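Local structure of tyrosine phosphatase (5NCR) at residues T73-P78 and L98-A103; P92-L97 and G120-G125. The protein acts as a homodimeric tyrosine phosphatase of the dual-specificity family with triple substrate specificity, probably removes phosphate from phosphoserine, and is linked to evasion of host interferon signalling. The protein carries 2 engineered substitutions. All coordinates share one frame; numbering follows the deposited sequence.

How the contacts relate
Helix 90-103 serves both contacts. Its C-terminal half, in contact 1, packs against strand 73-76, an outermost strand of the sheet within this chain, and its middle, in contact 2, lies against helix 118-134. The two centres are about 9 Å apart, and the contacts meet directly: Ile-77 CD1 is 3.7 Å from Leu-94 CD1, and Tyr-75 CG is 4.1 Å from Leu-97 CD2, so the strand and the residue after it pack on the same helix that meets 118-134. In this phosphatase family the phosphate-binding signature loop joins strand 108-111 to helix 118-134. Contact 2 therefore involves the helix that emerges from the active site, whereas contact 1 sits toward the edge of the sheet.

Contact 1 of 2, residues T73-P78 and L98-A103; sequences TAYHIP and LARLEA
Tyr-75 carries its CG anti to the carbonyl carbon (chi1 -60°), which sends the ring off strand 73-76 toward the helix, while Arg-100 reaches back with its CG anti to the backbone N and a bend at chi3 (85°) that turns the guanidinium toward the phenol. The two segments belong to a beta-alpha-beta crossover of the phosphatase alpha/beta fold: strand 73-76 leads through helix 90-103 into strand 108-111, which runs parallel to it with strand 57-60 between them. Within this chain, strand 73-76 is an outermost strand, bonded through its backbone to strand 57-60.

The contact is small, burying 90 Å² in total, and is made by side chains that bridge well-separated backbones; even the nearest alpha carbons, Tyr-75 CA and Leu-98 CA, lie 10.9 Å apart. At its outer margin the two long side chains cross at about a right angle, with ring and guanidinium planes 78° apart. The phenol oxygen comes to the edge of the guanidinium, in its plane, but Tyr-75 OH stays 3.9 Å from Arg-100 NH2, a loose polar approach and not a hydrogen bond. The charge has a firmer partner in Glu-104, just beyond the last residue of the helix, with which Arg-100 NE forms a salt bridge.

Deeper in, Leu-101 turns toward the sheet and also touches Cys-57 of strand 57-60 and Thr-108 of strand 108-111. One of its methyls meets the tyrosine ring obliquely, with Leu-101 CD1 4.3 Å from Tyr-75 CE2.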
loop_
_atom_site.group_PDB
_atom_site.type_symbol
_atom_site.label_atom_id
_atom_site.label_comp_id
_atom_site.label_asym_id
_atom_site.label_seq_id
_atom_site.Cartn_x
_atom_site.Cartn_y
_atom_site.Cartn_z
ATOM N N THR B 73 -17.368 22.458 26.454
ATOM C CA THR B 73 -17.958 21.152 26.763
ATOM C C THR B 73 -16.917 20.048 26.496
ATOM O O THR B 73 -16.400 19.954 25.385
ATOM C CB THR B 73 -19.261 20.942 25.957
ATOM O OG1 THR B 73 -20.196 21.966 26.295
ATOM C CG2 THR B 73 -19.895 19.583 26.212
ATOM N N ALA B 74 -16.620 19.215 27.510
ATOM C CA ALA B 74 -15.674 18.114 27.348
ATOM C C ALA B 74 -16.404 16.770 27.302
ATOM O O ALA B 74 -17.183 16.443 28.208
ATOM C CB ALA B 74 -14.651 18.112 28.468
ATOM N N TYR B 75 -16.198 16.034 26.220
ATOM C CA TYR B 75 -16.743 14.688 26.026
ATOM C C TYR B 75 -15.593 13.743 26.400
ATOM O O TYR B 75 -14.477 13.890 25.893
ATOM C CB TYR B 75 -17.187 14.474 24.569
ATOM C CG TYR B 75 -18.265 15.444 24.123
ATOM C CD1 TYR B 75 -19.595 15.242 24.460
ATOM C CD2 TYR B 75 -17.953 16.567 23.367
ATOM C CE1 TYR B 75 -20.585 16.163 24.101
ATOM C CE2 TYR B 75 -18.944 17.476 22.967
ATOM C CZ TYR B 75 -20.266 17.256 23.314
ATOM O OH TYR B 75 -21.255 18.140 22.914
ATOM N N HIS B 76 -15.838 12.843 27.348
ATOM C CA HIS B 76 -14.832 11.919 27.852
ATOM C C HIS B 76 -15.047 10.521 27.303
ATOM O O HIS B 76 -16.098 9.912 27.507
ATOM C CB HIS B 76 -14.822 11.940 29.399
ATOM C CG HIS B 76 -13.712 11.138 30.020
ATOM N ND1 HIS B 76 -13.931 10.352 31.141
ATOM C CD2 HIS B 76 -12.416 11.002 29.644
ATOM C CE1 HIS B 76 -12.764 9.790 31.423
ATOM N NE2 HIS B 76 -11.826 10.144 30.548
ATOM N N ILE B 77 -14.073 10.041 26.560
ATOM C CA ILE B 77 -14.088 8.709 25.962
ATOM C C ILE B 77 -12.825 8.057 26.517
ATOM O O ILE B 77 -11.725 8.245 25.983
ATOM C CB ILE B 77 -14.206 8.726 24.401
ATOM C CG1 ILE B 77 -15.456 9.541 23.947
ATOM C CG2 ILE B 77 -14.293 7.265 23.893
ATOM C CD1 ILE B 77 -15.450 10.143 22.658
ATOM N N PRO B 78 -12.913 7.468 27.721
ATOM C CA PRO B 78 -11.702 6.870 28.308
ATOM C C PRO B 78 -11.355 5.608 27.558
ATOM O O PRO B 78 -12.207 4.779 27.269
ATOM C CB PRO B 78 -12.057 6.632 29.789
ATOM C CG PRO B 78 -13.543 6.856 29.893
ATOM C CD PRO B 78 -14.113 7.175 28.532
ATOM N N LEU B 98 -18.335 14.389 15.763
ATOM C CA LEU B 98 -17.391 15.329 15.155
ATOM C C LEU B 98 -17.984 16.010 13.924
ATOM O O LEU B 98 -17.818 17.221 13.761
ATOM C CB LEU B 98 -16.047 14.656 14.849
ATOM C CG LEU B 98 -15.243 14.177 16.076
ATOM C CD1 LEU B 98 -14.034 13.392 15.660
ATOM C CD2 LEU B 98 -14.852 15.332 17.003
ATOM N N ALA B 99 -18.747 15.257 13.110
ATOM C CA ALA B 99 -19.425 15.818 11.938
ATOM C C ALA B 99 -20.505 16.864 12.361
ATOM O O ALA B 99 -20.659 17.894 11.696
ATOM C CB ALA B 99 -20.055 14.710 11.112
ATOM N N ARG B 100 -21.216 16.611 13.481
ATOM C CA ARG B 100 -22.235 17.516 14.015
ATOM C C ARG B 100 -21.576 18.806 14.534
ATOM O O ARG B 100 -22.103 19.897 14.290
ATOM C CB ARG B 100 -23.044 16.831 15.133
ATOM C CG ARG B 100 -24.426 17.428 15.364
ATOM C CD ARG B 100 -25.025 17.022 16.707
ATOM N NE ARG B 100 -24.574 17.894 17.802
ATOM C CZ ARG B 100 -23.968 17.467 18.907
ATOM N NH1 ARG B 100 -23.741 16.174 19.090
ATOM N NH2 ARG B 100 -23.584 18.331 19.840
ATOM N N LEU B 101 -20.431 18.687 15.248
ATOM C CA LEU B 101 -19.707 19.852 15.784
ATOM C C LEU B 101 -19.151 20.720 14.641
ATOM O O LEU B 101 -19.234 21.939 14.707
ATOM C CB LEU B 101 -18.601 19.435 16.781
ATOM C CG LEU B 101 -19.080 18.683 18.040
ATOM C CD1 LEU B 101 -17.940 18.015 18.787
ATOM C CD2 LEU B 101 -19.873 19.581 18.970
ATOM N N GLU B 102 -18.641 20.067 13.575
ATOM C CA GLU B 102 -18.133 20.677 12.352
ATOM C C GLU B 102 -19.261 21.457 11.664
ATOM O O GLU B 102 -19.068 22.626 11.332
ATOM C CB GLU B 102 -17.572 19.588 11.405
ATOM C CG GLU B 102 -16.934 20.110 10.120
ATOM C CD GLU B 102 -15.624 20.850 10.296
ATOM O OE1 GLU B 102 -14.877 20.515 11.240
ATOM O OE2 GLU B 102 -15.358 21.788 9.511
ATOM N N ALA B 103 -20.440 20.814 11.476
ATOM C CA ALA B 103 -21.623 21.430 10.865
ATOM C C ALA B 103 -22.102 22.657 11.665
ATOM O O ALA B 103 -22.451 23.675 11.065
ATOM C CB ALA B 103 -22.744 20.411 10.738
#

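Contact 2 of 2, residues P92-L97 and G120-G125; sequences PALVKL and GAAAMG
Leu-94 and Val-95, consecutive on helix 90-103, meet helix 118-134 in different ways. The leucine points at it: with CG anti to the backbone N (chi1 -170°), its CD2 methyl reaches the side of Ala-122, and Leu-94 CD2 lies 3.7 Å from Ala-122 CB, methyl against methyl. Val-95 leaves its helix more tangentially, yet its CG1 branch, anti to the carbonyl carbon, lies directly on the backbone of Gly-125, with Val-95 CG1 3.5 Å from Gly-125 C and 3.6 Å from Gly-125 O. Gly-125 has no side chain, and the valine methyl sits close to where one would begin, settling on the peptide itself. The backbones are close here, Val-95 CA lying only 6.5 Å from Gly-125 CA and Leu-94 CA 7.1 Å from Ala-122 CA.

All four residues are buried, and van der Waals contact joins the segments, with no hydrogen bond across. Leu-94 also touches Met-61, and Val-95 touches Phe-175 of helix 165-177.

This packing joins helix 90-103 to helix 118-134, the helix that in the dual-specificity phosphatase fold follows the phosphate-binding signature loop.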
loop_
_atom_site.group_PDB
_atom_site.type_symbol
_atom_site.label_atom_id
_atom_site.label_comp_id
_atom_site.label_asym_id
_atom_site.label_seq_id
_atom_site.Cartn_x
_atom_site.Cartn_y
_atom_site.Cartn_z
ATOM N N PRO B 92 -18.354 4.852 15.370
ATOM C CA PRO B 92 -19.534 5.396 14.665
ATOM C C PRO B 92 -20.150 6.606 15.369
ATOM O O PRO B 92 -20.508 7.570 14.701
ATOM C CB PRO B 92 -20.508 4.211 14.612
ATOM C CG PRO B 92 -19.637 3.004 14.745
ATOM C CD PRO B 92 -18.555 3.424 15.709
ATOM N N ALA B 93 -20.250 6.570 16.705
ATOM C CA ALA B 93 -20.800 7.684 17.483
ATOM C C ALA B 93 -19.872 8.865 17.474
ATOM O O ALA B 93 -20.328 9.987 17.298
ATOM C CB ALA B 93 -21.107 7.255 18.906
ATOM N N LEU B 94 -18.566 8.623 17.607
ATOM C CA LEU B 94 -17.583 9.683 17.613
ATOM C C LEU B 94 -17.489 10.429 16.271
ATOM O O LEU B 94 -17.480 11.655 16.267
ATOM C CB LEU B 94 -16.233 9.164 18.078
ATOM C CG LEU B 94 -15.149 10.164 18.365
ATOM C CD1 LEU B 94 -15.683 11.386 19.150
ATOM C CD2 LEU B 94 -14.008 9.493 19.067
ATOM N N VAL B 95 -17.490 9.705 15.141
ATOM C CA VAL B 95 -17.425 10.399 13.838
ATOM C C VAL B 95 -18.691 11.232 13.585
ATOM O O VAL B 95 -18.608 12.320 13.013
ATOM C CB VAL B 95 -17.073 9.465 12.643
ATOM C CG1 VAL B 95 -15.733 8.776 12.871
ATOM C CG2 VAL B 95 -18.169 8.449 12.368
ATOM N N LYS B 96 -19.855 10.725 14.017
ATOM C CA LYS B 96 -21.125 11.433 13.886
ATOM C C LYS B 96 -21.106 12.689 14.746
ATOM O O LYS B 96 -21.492 13.760 14.267
ATOM C CB LYS B 96 -22.297 10.515 14.259
ATOM C CG LYS B 96 -23.638 11.052 13.773
ATOM C CD LYS B 96 -24.801 10.124 14.088
ATOM C CE LYS B 96 -26.124 10.737 13.669
ATOM N NZ LYS B 96 -26.576 11.820 14.593
ATOM N N LEU B 97 -20.571 12.582 15.979
ATOM C CA LEU B 97 -20.428 13.713 16.902
ATOM C C LEU B 97 -19.495 14.793 16.299
ATOM O O LEU B 97 -19.828 15.973 16.343
ATOM C CB LEU B 97 -19.892 13.224 18.277
ATOM C CG LEU B 97 -19.381 14.279 19.302
ATOM C CD1 LEU B 97 -20.469 15.200 19.743
ATOM C CD2 LEU B 97 -18.767 13.607 20.492
ATOM N N GLY B 120 -5.575 10.020 17.499
ATOM C CA GLY B 120 -5.214 9.751 16.115
ATOM C C GLY B 120 -6.249 8.825 15.471
ATOM O O GLY B 120 -6.690 9.081 14.352
ATOM N N ALA B 121 -6.717 7.783 16.211
ATOM C CA ALA B 121 -7.747 6.863 15.699
ATOM C C ALA B 121 -9.069 7.578 15.430
ATOM O O ALA B 121 -9.670 7.387 14.376
ATOM C CB ALA B 121 -7.945 5.692 16.654
ATOM N N ALA B 122 -9.442 8.490 16.312
ATOM C CA ALA B 122 -10.643 9.321 16.156
ATOM C C ALA B 122 -10.485 10.217 14.920
ATOM O O ALA B 122 -11.398 10.290 14.091
ATOM C CB ALA B 122 -10.828 10.181 17.394
ATOM N N ALA B 123 -9.296 10.844 14.785
ATOM C CA ALA B 123 -8.929 11.711 13.672
ATOM C C ALA B 123 -9.020 10.943 12.317
ATOM O O ALA B 123 -9.634 11.430 11.380
ATOM C CB ALA B 123 -7.521 12.232 13.883
ATOM N N MET B 124 -8.435 9.748 12.243
ATOM C CA MET B 124 -8.457 8.890 11.054
ATOM C C MET B 124 -9.878 8.506 10.711
ATOM O O MET B 124 -10.288 8.647 9.552
ATOM C CB MET B 124 -7.606 7.628 11.280
ATOM C CG MET B 124 -7.288 6.884 9.987
ATOM S SD MET B 124 -6.238 7.863 8.850
ATOM C CE MET B 124 -6.623 7.019 7.293
ATOM N N GLY B 125 -10.637 8.070 11.728
ATOM C CA GLY B 125 -12.034 7.702 11.535
ATOM C C GLY B 125 -12.845 8.849 10.972
ATOM O O GLY B 125 -13.577 8.675 9.998
#